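Long-range contacts in DNA polymerase II large subunit (Pyrococcus horikoshii, PDB 5BKH), which carries a self-splicing mini-intein, able to form a domain-swapped structure, that is probably excised from the polymerase precursor by the usual intein chemistry: residues 70-75 / 154-159; 57-62 / 161-166; 18-23 / 53-58. All coordinates share one frame; numbering follows the deposited sequence.

All three contacts involve strand 55-61 or strand 66-78, neighbours in the large antiparallel sheet of the intein, with centres about 11 to 13 Å apart. Interaction 3 pairs strand 15-20 with strand 55-61, interaction 1 pairs strand 66-78 with strand 153-158, and interaction 2 brings the chain just after strand 153-158 back across strand 55-61. Val57 and Tyr58 belong to both interactions 2 and 3, and Val57 N lies 2.9 Å from Thr70 O of interaction 1, probably as a hydrogen bond. Apolar packing continues the link, Ile72 CG1 meeting Val57 CG1 and Leu156 CD2 meeting Val164 CG2. Along the chain, interaction 1 is nested within the loop that interaction 2 closes.

Interaction 1: residues 70-75 / 154-159; sequences TDIEEV and FSLNAK
Glu74 and Asn157 meet where strands 66-78 and 153-158 run antiparallel in the large sheet of the Hedgehog/intein (HINT) fold, and a classic beta bulge breaks the register here. Glu73 and Glu74 both lie opposite Asn157, whose O accepts a bond of 3.3 Å from Glu74 N and a weak, bent one from Glu73 N. On this face the two side chains cross obliquely, carboxylate and amide planes 61° apart. Asn157 ND2 reaches Glu74 OE1 at 2.8 Å; that oxygen lies in the amide plane, whereas the nitrogen comes from above the carboxylate, 43° out of its plane. With an alanine in place of Glu74, the buried amide of Asn157 would probably lose this acceptor and be freer to turn. On the other face Ile72 and Leu156 meet at about a right angle, and both also touch Val57 of strand 55-61. With chi1 at -60°, Ile72 CG2 is the branch set opposite the backbone N, and it comes within 3.5 Å of Leu156 CD1. Past the bulge, Lys159 crosses Glu73, whose OE1 pairs with Arg6, and then runs alongside Asp71 until Lys159 NZ makes a salt bridge to Asp71 OD2 at 3.2 Å, its hydrogen bond a weak one.

Interaction 2: residues 57-62 / 161-166; sequences VYSFNP and YHTVII
Ser59 and Thr163 sit at the middle of a crossing between strand 55-61 of the large HINT-fold sheet and the segment leading into strand 164-166, which pairs with strand 169-171 in a small separate sheet. The two backbones pass steeply over one another, and side chains make most of the contact.

The polar part centres on a hydrogen bond from Ser59 OG to Thr163 O at 2.8 Å. Ser59 OG is placed opposite its own backbone N (chi1 -165°), facing the 161-166 segment, and it meets the carbonyl from above its plane, 39° out, not on a lone pair. Carbon closes in round the same hydroxyl: Tyr161 CB lies 3.2 Å from Ser59 OG, with Thr163 CG2 also close by.

Apolar packing continues along the crossing. Val57 CG2 touches Val164 CG2 at 3.9 Å, the side chains at about a right angle, while Ile165 CD1 rests 3.6 Å from Tyr58 CB. Thr163 CG2 reaches Phe60 CB at 3.8 Å. The second subunit covers part of this patch, its Leu133, Leu104 and Ile128 packing on Tyr58, Phe60 and Ile165, in keeping with the domain-swapped assembly.

The last pair sets an amide against a ring. Asn61 CB lies above one face of the Tyr161 ring, offset toward its rim, and the amide plane is turned 36° from the ring plane. Asn61 OD1 is bonded to Glu63 N, and Asn61 ND2 stands 3.1 Å from Tyr161 OH at an angle too poor for a hydrogen bond.

Interaction 3: residues 18-23 / 53-58; sequences VQINGT and VDIKVY
Tyr58 reaches across to Val18 and Gln19 at one end of the antiparallel pairing of strands 15-20 and 55-61; strand 15-20 then turns back through a type I' turn (Ile20 to Thr23) into strand 23-28. From Tyr58 CB, CG lies beside the backbone N (chi1 -87°) and the ring extends across toward strand 15-20. Tyr58 CD1 meets Val18 C at 3.8 Å, and Val18 N lies at the ring's edge in its plane. Further out, Tyr58 CE1 sits 3.9 Å from Gln19 CB. Tyr58 CZ comes near Gln19 OE1, and at the tip Tyr58 OH is 3.1 Å from that same oxygen, with amide and ring planes 68° apart. Along the strands the backbones are joined by Gln19 N to Lys56 O at 2.8 Å and, toward the turn, by Asn21 N to Asp54 O at 3.1 Å. On the opposite face from Gln19, Ile20 CG2 packs 3.4 Å from Ile55 CD1. Strand 15-20 thus lies between strands 23-28 and 55-61, and strand 55-61 passes the sheet on to strand 66-78, whose Leu69 touches both Gln19 and Tyr58.

Interaction 1: residues 70-75 / 154-159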
ATOM      1  N   THR A  70      -3.394  37.701   3.222  1.00 61.21           N
ATOM      2  CA  THR A  70      -2.284  37.173   3.998  1.00 64.66           C
ATOM      3  C   THR A  70      -1.082  36.930   3.094  1.00 72.58           C
ATOM      4  O   THR A  70      -1.183  36.897   1.860  1.00 56.90           O
ATOM      5  CB  THR A  70      -2.674  35.897   4.767  1.00 64.76           C
ATOM      6  OG1 THR A  70      -1.862  35.783   5.943  1.00 61.75           O
ATOM      7  CG2 THR A  70      -2.485  34.661   3.920  1.00 59.26           C
ATOM      8  N   ASP A  71       0.069  36.781   3.745  1.00 71.60           N
ATOM      9  CA  ASP A  71       1.345  36.697   3.054  1.00 79.83           C
ATOM     10  C   ASP A  71       1.627  35.275   2.595  1.00 74.20           C
ATOM     11  O   ASP A  71       1.372  34.306   3.319  1.00 75.40           O
ATOM     12  CB  ASP A  71       2.474  37.180   3.966  1.00 67.50           C
ATOM     13  CG  ASP A  71       2.430  38.676   4.205  1.00 81.06           C
ATOM     14  OD1 ASP A  71       2.097  39.420   3.258  1.00 88.53           O
ATOM     15  OD2 ASP A  71       2.728  39.106   5.340  1.00 84.42           O
ATOM     16  N   ILE A  72       2.167  35.162   1.385  1.00 69.06           N
ATOM     17  CA  ILE A  72       2.569  33.884   0.809  1.00 69.24           C
ATOM     18  C   ILE A  72       4.024  33.650   1.204  1.00 67.60           C
ATOM     19  O   ILE A  72       4.939  34.181   0.574  1.00 78.03           O
ATOM     20  CB  ILE A  72       2.393  33.872  -0.709  1.00 59.75           C
ATOM     21  CG1 ILE A  72       0.933  34.116  -1.084  1.00 61.93           C
ATOM     22  CG2 ILE A  72       2.899  32.562  -1.287  1.00 76.15           C
ATOM     23  CD1 ILE A  72       0.599  33.728  -2.509  1.00 75.00           C
ATOM     24  N   GLU A  73       4.245  32.853   2.252  1.00 64.72           N
ATOM     25  CA  GLU A  73       5.609  32.609   2.706  1.00 71.40           C
ATOM     26  C   GLU A  73       6.379  31.762   1.695  1.00 71.37           C
ATOM     27  O   GLU A  73       7.419  32.183   1.177  1.00 74.85           O
ATOM     28  CB  GLU A  73       5.590  31.942   4.081  1.00 56.03           C
ATOM     29  CG  GLU A  73       4.976  32.811   5.168  1.00 66.41           C
ATOM     30  CD  GLU A  73       4.853  32.092   6.497  1.00 82.22           C
ATOM     31  OE1 GLU A  73       4.935  30.845   6.509  1.00 81.44           O
ATOM     32  OE2 GLU A  73       4.669  32.773   7.529  1.00 86.80           O
ATOM     33  N   GLU A  74       5.873  30.570   1.391  1.00 63.59           N
ATOM     34  CA  GLU A  74       6.519  29.668   0.451  1.00 63.37           C
ATOM     35  C   GLU A  74       5.506  29.156  -0.560  1.00 54.09           C
ATOM     36  O   GLU A  74       4.314  29.038  -0.264  1.00 74.52           O
ATOM     37  CB  GLU A  74       7.158  28.476   1.171  1.00 58.83           C
ATOM     38  CG  GLU A  74       8.184  28.853   2.218  1.00 71.62           C
ATOM     39  CD  GLU A  74       8.406  27.750   3.229  1.00 83.74           C
ATOM     40  OE1 GLU A  74       7.800  26.670   3.067  1.00 67.69           O
ATOM     41  OE2 GLU A  74       9.185  27.960   4.183  1.00101.69           O
ATOM     42  N   VAL A  75       5.989  28.853  -1.761  1.00 55.91           N
ATOM     43  CA  VAL A  75       5.231  28.088  -2.744  1.00 53.85           C
ATOM     44  C   VAL A  75       6.045  26.849  -3.091  1.00 61.58           C
ATOM     45  O   VAL A  75       7.250  26.941  -3.354  1.00 65.16           O
ATOM     46  CB  VAL A  75       4.906  28.913  -4.000  1.00 54.84           C
ATOM     47  CG1 VAL A  75       3.855  28.204  -4.844  1.00 40.68           C
ATOM     48  CG2 VAL A  75       4.427  30.292  -3.610  1.00 52.97           C
ATOM     49  N   PHE A 154       1.284  20.782  -6.022  1.00 56.09           N
ATOM     50  CA  PHE A 154       1.723  22.055  -5.477  1.00 45.69           C
ATOM     51  C   PHE A 154       1.173  22.254  -4.069  1.00 56.65           C
ATOM     52  O   PHE A 154       0.162  21.667  -3.676  1.00 54.90           O
ATOM     53  CB  PHE A 154       1.285  23.206  -6.383  1.00 47.73           C
ATOM     54  CG  PHE A 154       1.979  23.226  -7.714  1.00 51.61           C
ATOM     55  CD1 PHE A 154       1.543  22.421  -8.753  1.00 58.65           C
ATOM     56  CD2 PHE A 154       3.071  24.048  -7.927  1.00 54.85           C
ATOM     57  CE1 PHE A 154       2.186  22.434  -9.979  1.00 54.62           C
ATOM     58  CE2 PHE A 154       3.714  24.067  -9.150  1.00 54.45           C
ATOM     59  CZ  PHE A 154       3.270  23.260 -10.177  1.00 46.16           C
ATOM     60  N   SER A 155       1.869  23.089  -3.307  1.00 54.02           N
ATOM     61  CA  SER A 155       1.470  23.425  -1.952  1.00 47.68           C
ATOM     62  C   SER A 155       1.695  24.911  -1.736  1.00 60.02           C
ATOM     63  O   SER A 155       2.501  25.545  -2.420  1.00 48.83           O
ATOM     64  CB  SER A 155       2.248  22.617  -0.906  1.00 37.62           C
ATOM     65  OG  SER A 155       1.982  21.233  -1.026  1.00 53.65           O
ATOM     66  N   LEU A 156       0.968  25.464  -0.770  1.00 50.56           N
ATOM     67  CA  LEU A 156       1.057  26.878  -0.440  1.00 44.07           C
ATOM     68  C   LEU A 156       1.176  27.004   1.068  1.00 48.26           C
ATOM     69  O   LEU A 156       0.318  26.512   1.805  1.00 52.63           O
ATOM     70  CB  LEU A 156      -0.167  27.641  -0.959  1.00 57.81           C
ATOM     71  CG  LEU A 156      -0.463  29.061  -0.459  1.00 67.91           C
ATOM     72  CD1 LEU A 156       0.796  29.905  -0.332  1.00 64.83           C
ATOM     73  CD2 LEU A 156      -1.473  29.745  -1.368  1.00 66.95           C
ATOM     74  N   ASN A 157       2.241  27.652   1.522  1.00 67.13           N
ATOM     75  CA  ASN A 157       2.403  28.001   2.926  1.00 56.78           C
ATOM     76  C   ASN A 157       2.093  29.485   3.065  1.00 64.28           C
ATOM     77  O   ASN A 157       2.802  30.332   2.509  1.00 67.29           O
ATOM     78  CB  ASN A 157       3.809  27.671   3.420  1.00 73.72           C
ATOM     79  CG  ASN A 157       3.998  26.190   3.675  1.00 84.73           C
ATOM     80  OD1 ASN A 157       3.038  25.471   3.965  1.00 78.17           O
ATOM     81  ND2 ASN A 157       5.240  25.725   3.576  1.00 81.01           N
ATOM     82  N   ALA A 158       1.014  29.795   3.771  1.00 70.14           N
ATOM     83  CA  ALA A 158       0.612  31.167   4.017  1.00 57.43           C
ATOM     84  C   ALA A 158       0.641  31.431   5.514  1.00 60.68           C
ATOM     85  O   ALA A 158       0.683  30.506   6.330  1.00 65.33           O
ATOM     86  CB  ALA A 158      -0.779  31.453   3.446  1.00 56.83           C
ATOM     87  N   LYS A 159       0.632  32.709   5.868  1.00 62.67           N
ATOM     88  CA  LYS A 159       0.774  33.113   7.257  1.00 80.92           C
ATOM     89  C   LYS A 159      -0.599  33.186   7.919  1.00 75.49           C
ATOM     90  O   LYS A 159      -1.539  33.756   7.352  1.00 67.42           O
ATOM     91  CB  LYS A 159       1.503  34.455   7.342  1.00 69.08           C
ATOM     92  CG  LYS A 159       1.421  35.148   8.688  1.00 82.23           C
ATOM     93  CD  LYS A 159       1.465  36.657   8.520  1.00 93.44           C
ATOM     94  CE  LYS A 159       2.779  37.098   7.887  1.00 94.66           C
ATOM     95  NZ  LYS A 159       3.242  38.420   8.397  1.00 92.66           N
TER

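Interaction 2: residues 57-62 / 161-166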
ATOM      1  N   VAL A  57      -2.246  36.451  -0.850  1.00 63.95           N
ATOM      2  CA  VAL A  57      -3.279  35.459  -1.131  1.00 69.10           C
ATOM      3  C   VAL A  57      -4.519  35.805  -0.319  1.00 53.56           C
ATOM      4  O   VAL A  57      -4.417  36.232   0.844  1.00 60.01           O
ATOM      5  CB  VAL A  57      -2.781  34.025  -0.836  1.00 48.36           C
ATOM      6  CG1 VAL A  57      -2.294  33.909   0.576  1.00 50.07           C
ATOM      7  CG2 VAL A  57      -3.862  32.996  -1.109  1.00 46.40           C
ATOM      8  N   TYR A  58      -5.700  35.645  -0.932  1.00 53.06           N
ATOM      9  CA  TYR A  58      -6.953  35.901  -0.232  1.00 58.62           C
ATOM     10  C   TYR A  58      -7.353  34.670   0.578  1.00 64.89           C
ATOM     11  O   TYR A  58      -7.507  33.573   0.025  1.00 65.48           O
ATOM     12  CB  TYR A  58      -8.027  36.261  -1.250  1.00 56.34           C
ATOM     13  CG  TYR A  58      -8.100  37.726  -1.635  1.00 73.95           C
ATOM     14  CD1 TYR A  58      -7.803  38.146  -2.934  1.00 66.79           C
ATOM     15  CD2 TYR A  58      -8.598  38.670  -0.746  1.00 75.52           C
ATOM     16  CE1 TYR A  58      -7.885  39.473  -3.289  1.00 80.17           C
ATOM     17  CE2 TYR A  58      -8.708  40.006  -1.109  1.00 80.79           C
ATOM     18  CZ  TYR A  58      -8.353  40.397  -2.388  1.00 85.27           C
ATOM     19  OH  TYR A  58      -8.463  41.722  -2.754  1.00 81.64           O
ATOM     20  N   SER A  59      -7.505  34.854   1.890  1.00 55.73           N
ATOM     21  CA  SER A  59      -7.939  33.800   2.795  1.00 53.90           C
ATOM     22  C   SER A  59      -9.167  34.254   3.585  1.00 66.34           C
ATOM     23  O   SER A  59      -9.715  35.333   3.326  1.00 59.38           O
ATOM     24  CB  SER A  59      -6.796  33.419   3.736  1.00 47.01           C
ATOM     25  OG  SER A  59      -7.046  32.191   4.391  1.00 59.72           O
ATOM     26  N   PHE A  60      -9.591  33.457   4.566  1.00 57.36           N
ATOM     27  CA  PHE A  60     -10.787  33.747   5.345  1.00 53.36           C
ATOM     28  C   PHE A  60     -10.472  33.711   6.833  1.00 65.04           C
ATOM     29  O   PHE A  60      -9.757  32.822   7.305  1.00 70.78           O
ATOM     30  CB  PHE A  60     -11.912  32.748   5.034  1.00 66.83           C
ATOM     31  CG  PHE A  60     -13.262  33.172   5.547  1.00 65.21           C
ATOM     32  CD1 PHE A  60     -14.048  34.052   4.823  1.00 61.90           C
ATOM     33  CD2 PHE A  60     -13.743  32.695   6.755  1.00 71.41           C
ATOM     34  CE1 PHE A  60     -15.285  34.448   5.289  1.00 63.27           C
ATOM     35  CE2 PHE A  60     -14.983  33.086   7.229  1.00 65.42           C
ATOM     36  CZ  PHE A  60     -15.755  33.962   6.495  1.00 66.88           C
ATOM     37  N   ASN A  61     -11.021  34.683   7.570  1.00 66.04           N
ATOM     38  CA  ASN A  61     -10.916  34.765   9.019  1.00 75.45           C
ATOM     39  C   ASN A  61     -12.225  34.273   9.615  1.00 70.61           C
ATOM     40  O   ASN A  61     -13.230  35.006   9.585  1.00 79.93           O
ATOM     41  CB  ASN A  61     -10.629  36.205   9.459  1.00 73.25           C
ATOM     42  CG  ASN A  61     -10.181  36.297  10.905  1.00 76.66           C
ATOM     43  OD1 ASN A  61     -10.277  35.333  11.664  1.00 72.23           O
ATOM     44  ND2 ASN A  61      -9.688  37.467  11.293  1.00 75.32           N
ATOM     45  N   PRO A  62     -12.280  33.047  10.146  1.00 66.18           N
ATOM     46  CA  PRO A  62     -13.534  32.534  10.712  1.00 67.49           C
ATOM     47  C   PRO A  62     -13.865  33.076  12.092  1.00 75.35           C
ATOM     48  O   PRO A  62     -14.979  32.840  12.576  1.00 78.33           O
ATOM     49  CB  PRO A  62     -13.290  31.021  10.771  1.00 62.57           C
ATOM     50  CG  PRO A  62     -11.820  30.898  10.941  1.00 59.03           C
ATOM     51  CD  PRO A  62     -11.209  32.036  10.162  1.00 60.38           C
ATOM     52  N   TYR A 161      -3.691  32.500   8.254  1.00 58.89           N
ATOM     53  CA  TYR A 161      -4.902  31.988   7.623  1.00 60.18           C
ATOM     54  C   TYR A 161      -4.511  31.125   6.429  1.00 61.95           C
ATOM     55  O   TYR A 161      -4.016  31.638   5.419  1.00 63.39           O
ATOM     56  CB  TYR A 161      -5.806  33.145   7.210  1.00 67.01           C
ATOM     57  CG  TYR A 161      -6.033  34.144   8.323  1.00 77.83           C
ATOM     58  CD1 TYR A 161      -6.563  33.744   9.545  1.00 83.85           C
ATOM     59  CD2 TYR A 161      -5.686  35.478   8.166  1.00 79.87           C
ATOM     60  CE1 TYR A 161      -6.765  34.653  10.570  1.00 84.11           C
ATOM     61  CE2 TYR A 161      -5.884  36.394   9.182  1.00 83.61           C
ATOM     62  CZ  TYR A 161      -6.422  35.977  10.383  1.00100.05           C
ATOM     63  OH  TYR A 161      -6.617  36.886  11.398  1.00103.92           O
ATOM     64  N   HIS A 162      -4.752  29.819   6.539  1.00 58.68           N
ATOM     65  CA  HIS A 162      -4.231  28.839   5.593  1.00 61.64           C
ATOM     66  C   HIS A 162      -5.261  28.349   4.585  1.00 54.34           C
ATOM     67  O   HIS A 162      -4.945  27.480   3.768  1.00 56.87           O
ATOM     68  CB  HIS A 162      -3.644  27.651   6.355  1.00 52.63           C
ATOM     69  CG  HIS A 162      -2.778  28.052   7.507  1.00 72.04           C
ATOM     70  ND1 HIS A 162      -1.601  28.750   7.341  1.00 74.51           N
ATOM     71  CD2 HIS A 162      -2.917  27.860   8.839  1.00 70.54           C
ATOM     72  CE1 HIS A 162      -1.052  28.970   8.523  1.00 75.27           C
ATOM     73  NE2 HIS A 162      -1.831  28.440   9.449  1.00 83.01           N
ATOM     74  N   THR A 163      -6.471  28.879   4.611  1.00 54.69           N
ATOM     75  CA  THR A 163      -7.471  28.469   3.644  1.00 45.05           C
ATOM     76  C   THR A 163      -7.326  29.290   2.366  1.00 56.39           C
ATOM     77  O   THR A 163      -6.676  30.339   2.338  1.00 51.28           O
ATOM     78  CB  THR A 163      -8.873  28.620   4.229  1.00 49.19           C
ATOM     79  OG1 THR A 163      -9.759  27.715   3.564  1.00 73.01           O
ATOM     80  CG2 THR A 163      -9.374  30.038   4.052  1.00 37.16           C
ATOM     81  N   VAL A 164      -7.942  28.798   1.297  1.00 43.84           N
ATOM     82  CA  VAL A 164      -7.758  29.374  -0.026  1.00 36.73           C
ATOM     83  C   VAL A 164      -9.108  29.446  -0.729  1.00 41.38           C
ATOM     84  O   VAL A 164      -9.998  28.625  -0.493  1.00 48.48           O
ATOM     85  CB  VAL A 164      -6.713  28.554  -0.826  1.00 41.61           C
ATOM     86  CG1 VAL A 164      -7.283  28.008  -2.113  1.00 41.20           C
ATOM     87  CG2 VAL A 164      -5.489  29.402  -1.098  1.00 48.21           C
ATOM     88  N   ILE A 165      -9.267  30.449  -1.588  1.00 41.79           N
ATOM     89  CA  ILE A 165     -10.546  30.728  -2.228  1.00 44.86           C
ATOM     90  C   ILE A 165     -10.467  30.267  -3.675  1.00 46.71           C
ATOM     91  O   ILE A 165      -9.783  30.877  -4.505  1.00 47.97           O
ATOM     92  CB  ILE A 165     -10.916  32.212  -2.128  1.00 57.30           C
ATOM     93  CG1 ILE A 165     -11.057  32.602  -0.655  1.00 43.09           C
ATOM     94  CG2 ILE A 165     -12.211  32.484  -2.878  1.00 40.61           C
ATOM     95  CD1 ILE A 165     -10.745  34.045  -0.374  1.00 61.96           C
ATOM     96  N   ILE A 166     -11.187  29.192  -3.972  1.00 53.26           N
ATOM     97  CA  ILE A 166     -11.209  28.577  -5.292  1.00 49.14           C
ATOM     98  C   ILE A 166     -12.600  28.800  -5.863  1.00 58.54           C
ATOM     99  O   ILE A 166     -13.583  28.275  -5.326  1.00 60.06           O
ATOM    100  CB  ILE A 166     -10.884  27.078  -5.217  1.00 52.35           C
ATOM    101  CG1 ILE A 166      -9.503  26.861  -4.598  1.00 54.46           C
ATOM    102  CG2 ILE A 166     -10.974  26.451  -6.598  1.00 50.55           C
ATOM    103  CD1 ILE A 166      -8.998  25.440  -4.694  1.00 49.33           C
TER

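Interaction 3: residues 18-23 / 53-58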
ATOM      1  N   VAL A  18      -5.895  35.866  -5.583  1.00 77.54           N
ATOM      2  CA  VAL A  18      -4.801  36.594  -4.965  1.00 77.16           C
ATOM      3  C   VAL A  18      -4.925  38.056  -5.365  1.00 71.77           C
ATOM      4  O   VAL A  18      -5.712  38.425  -6.237  1.00 63.20           O
ATOM      5  CB  VAL A  18      -3.418  36.047  -5.389  1.00 66.60           C
ATOM      6  CG1 VAL A  18      -3.121  34.725  -4.701  1.00 61.77           C
ATOM      7  CG2 VAL A  18      -3.326  35.911  -6.911  1.00 67.24           C
ATOM      8  N   GLN A  19      -4.130  38.886  -4.706  1.00 71.30           N
ATOM      9  CA  GLN A  19      -3.973  40.288  -5.054  1.00 84.90           C
ATOM     10  C   GLN A  19      -2.515  40.510  -5.425  1.00 85.47           C
ATOM     11  O   GLN A  19      -1.619  40.291  -4.597  1.00 80.63           O
ATOM     12  CB  GLN A  19      -4.396  41.189  -3.893  1.00 91.14           C
ATOM     13  CG  GLN A  19      -4.045  42.649  -4.068  1.00 91.32           C
ATOM     14  CD  GLN A  19      -4.651  43.513  -2.983  1.00 79.75           C
ATOM     15  OE1 GLN A  19      -5.820  43.355  -2.636  1.00 92.44           O
ATOM     16  NE2 GLN A  19      -3.858  44.426  -2.437  1.00 98.55           N
ATOM     17  N   ILE A  20      -2.280  40.899  -6.677  1.00 95.39           N
ATOM     18  CA  ILE A  20      -0.956  41.267  -7.160  1.00 99.25           C
ATOM     19  C   ILE A  20      -0.989  42.747  -7.523  1.00100.99           C
ATOM     20  O   ILE A  20      -1.906  43.204  -8.218  1.00 89.85           O
ATOM     21  CB  ILE A  20      -0.500  40.390  -8.347  1.00 99.83           C
ATOM     22  CG1 ILE A  20      -1.146  40.806  -9.670  1.00100.52           C
ATOM     23  CG2 ILE A  20      -0.842  38.936  -8.096  1.00 68.39           C
ATOM     24  CD1 ILE A  20      -0.926  39.817 -10.797  1.00 88.56           C
ATOM     25  N   ASN A  21      -0.015  43.499  -7.005  1.00108.14           N
ATOM     26  CA  ASN A  21       0.095  44.943  -7.239  1.00110.43           C
ATOM     27  C   ASN A  21      -1.247  45.650  -7.048  1.00109.46           C
ATOM     28  O   ASN A  21      -1.636  46.515  -7.835  1.00112.75           O
ATOM     29  CB  ASN A  21       0.672  45.230  -8.627  1.00111.64           C
ATOM     30  CG  ASN A  21       2.102  44.736  -8.779  1.00113.26           C
ATOM     31  OD1 ASN A  21       2.933  44.924  -7.890  1.00111.91           O
ATOM     32  ND2 ASN A  21       2.397  44.108  -9.912  1.00103.38           N
ATOM     33  N   GLY A  22      -1.969  45.267  -5.994  1.00108.37           N
ATOM     34  CA  GLY A  22      -3.229  45.883  -5.641  1.00 97.36           C
ATOM     35  C   GLY A  22      -4.449  45.305  -6.333  1.00 85.76           C
ATOM     36  O   GLY A  22      -5.554  45.383  -5.788  1.00 88.30           O
ATOM     37  N   THR A  23      -4.280  44.729  -7.520  1.00 97.58           N
ATOM     38  CA  THR A  23      -5.506  44.237  -8.134  1.00 91.59           C
ATOM     39  C   THR A  23      -5.696  42.752  -7.849  1.00101.11           C
ATOM     40  O   THR A  23      -4.721  41.987  -7.849  1.00103.48           O
ATOM     41  CB  THR A  23      -5.489  44.460  -9.647  1.00 85.25           C
ATOM     42  OG1 THR A  23      -4.454  43.667 -10.240  1.00107.95           O
ATOM     43  CG2 THR A  23      -5.237  45.926  -9.965  1.00 96.79           C
ATOM     44  N   VAL A  53       6.891  39.784  -7.608  1.00 95.46           N
ATOM     45  CA  VAL A  53       5.771  40.704  -7.764  1.00 76.25           C
ATOM     46  C   VAL A  53       5.080  40.800  -6.410  1.00 82.90           C
ATOM     47  O   VAL A  53       5.024  39.817  -5.665  1.00 89.56           O
ATOM     48  CB  VAL A  53       4.806  40.232  -8.877  1.00 83.28           C
ATOM     49  CG1 VAL A  53       3.409  40.806  -8.683  1.00 90.48           C
ATOM     50  CG2 VAL A  53       5.347  40.601 -10.255  1.00 62.27           C
ATOM     51  N   ASP A  54       4.592  41.995  -6.072  1.00 97.94           N
ATOM     52  CA  ASP A  54       3.840  42.187  -4.836  1.00100.86           C
ATOM     53  C   ASP A  54       2.674  41.208  -4.762  1.00 94.12           C
ATOM     54  O   ASP A  54       1.673  41.367  -5.467  1.00 81.99           O
ATOM     55  CB  ASP A  54       3.335  43.628  -4.733  1.00101.87           C
ATOM     56  CG  ASP A  54       4.348  44.552  -4.089  1.00114.97           C
ATOM     57  OD1 ASP A  54       5.130  45.189  -4.828  1.00118.65           O
ATOM     58  OD2 ASP A  54       4.362  44.641  -2.843  1.00116.52           O
ATOM     59  N   ILE A  55       2.802  40.192  -3.913  1.00 93.62           N
ATOM     60  CA  ILE A  55       1.870  39.072  -3.856  1.00 75.45           C
ATOM     61  C   ILE A  55       1.162  39.078  -2.508  1.00 85.76           C
ATOM     62  O   ILE A  55       1.767  39.392  -1.477  1.00 79.62           O
ATOM     63  CB  ILE A  55       2.599  37.731  -4.093  1.00 86.26           C
ATOM     64  CG1 ILE A  55       1.636  36.660  -4.609  1.00 82.89           C
ATOM     65  CG2 ILE A  55       3.316  37.247  -2.832  1.00 81.09           C
ATOM     66  CD1 ILE A  55       0.938  37.027  -5.878  1.00 69.03           C
ATOM     67  N   LYS A  56      -0.134  38.762  -2.528  1.00 82.71           N
ATOM     68  CA  LYS A  56      -0.845  38.374  -1.318  1.00 72.39           C
ATOM     69  C   LYS A  56      -1.955  37.414  -1.719  1.00 67.56           C
ATOM     70  O   LYS A  56      -2.521  37.525  -2.808  1.00 46.69           O
ATOM     71  CB  LYS A  56      -1.407  39.586  -0.564  1.00 69.56           C
ATOM     72  CG  LYS A  56      -0.427  40.197   0.435  1.00 68.87           C
ATOM     73  CD  LYS A  56      -1.094  40.580   1.740  1.00 73.66           C
ATOM     74  CE  LYS A  56      -0.409  41.786   2.364  1.00 69.62           C
ATOM     75  NZ  LYS A  56      -0.859  42.013   3.766  1.00 82.09           N
ATOM     76  N   VAL A  57      -2.246  36.451  -0.850  1.00 63.95           N
ATOM     77  CA  VAL A  57      -3.279  35.459  -1.131  1.00 69.10           C
ATOM     78  C   VAL A  57      -4.519  35.805  -0.319  1.00 53.56           C
ATOM     79  O   VAL A  57      -4.417  36.232   0.844  1.00 60.01           O
ATOM     80  CB  VAL A  57      -2.781  34.025  -0.836  1.00 48.36           C
ATOM     81  CG1 VAL A  57      -2.294  33.909   0.576  1.00 50.07           C
ATOM     82  CG2 VAL A  57      -3.862  32.996  -1.109  1.00 46.40           C
ATOM     83  N   TYR A  58      -5.700  35.645  -0.932  1.00 53.06           N
ATOM     84  CA  TYR A  58      -6.953  35.901  -0.232  1.00 58.62           C
ATOM     85  C   TYR A  58      -7.353  34.670   0.578  1.00 64.89           C
ATOM     86  O   TYR A  58      -7.507  33.573   0.025  1.00 65.48           O
ATOM     87  CB  TYR A  58      -8.027  36.261  -1.250  1.00 56.34           C
ATOM     88  CG  TYR A  58      -8.100  37.726  -1.635  1.00 73.95           C
ATOM     89  CD1 TYR A  58      -7.803  38.146  -2.934  1.00 66.79           C
ATOM     90  CD2 TYR A  58      -8.598  38.670  -0.746  1.00 75.52           C
ATOM     91  CE1 TYR A  58      -7.885  39.473  -3.289  1.00 80.17           C
ATOM     92  CE2 TYR A  58      -8.708  40.006  -1.109  1.00 80.79           C
ATOM     93  CZ  TYR A  58      -8.353  40.397  -2.388  1.00 85.27           C
ATOM     94  OH  TYR A  58      -8.463  41.722  -2.754  1.00 81.64           O
TER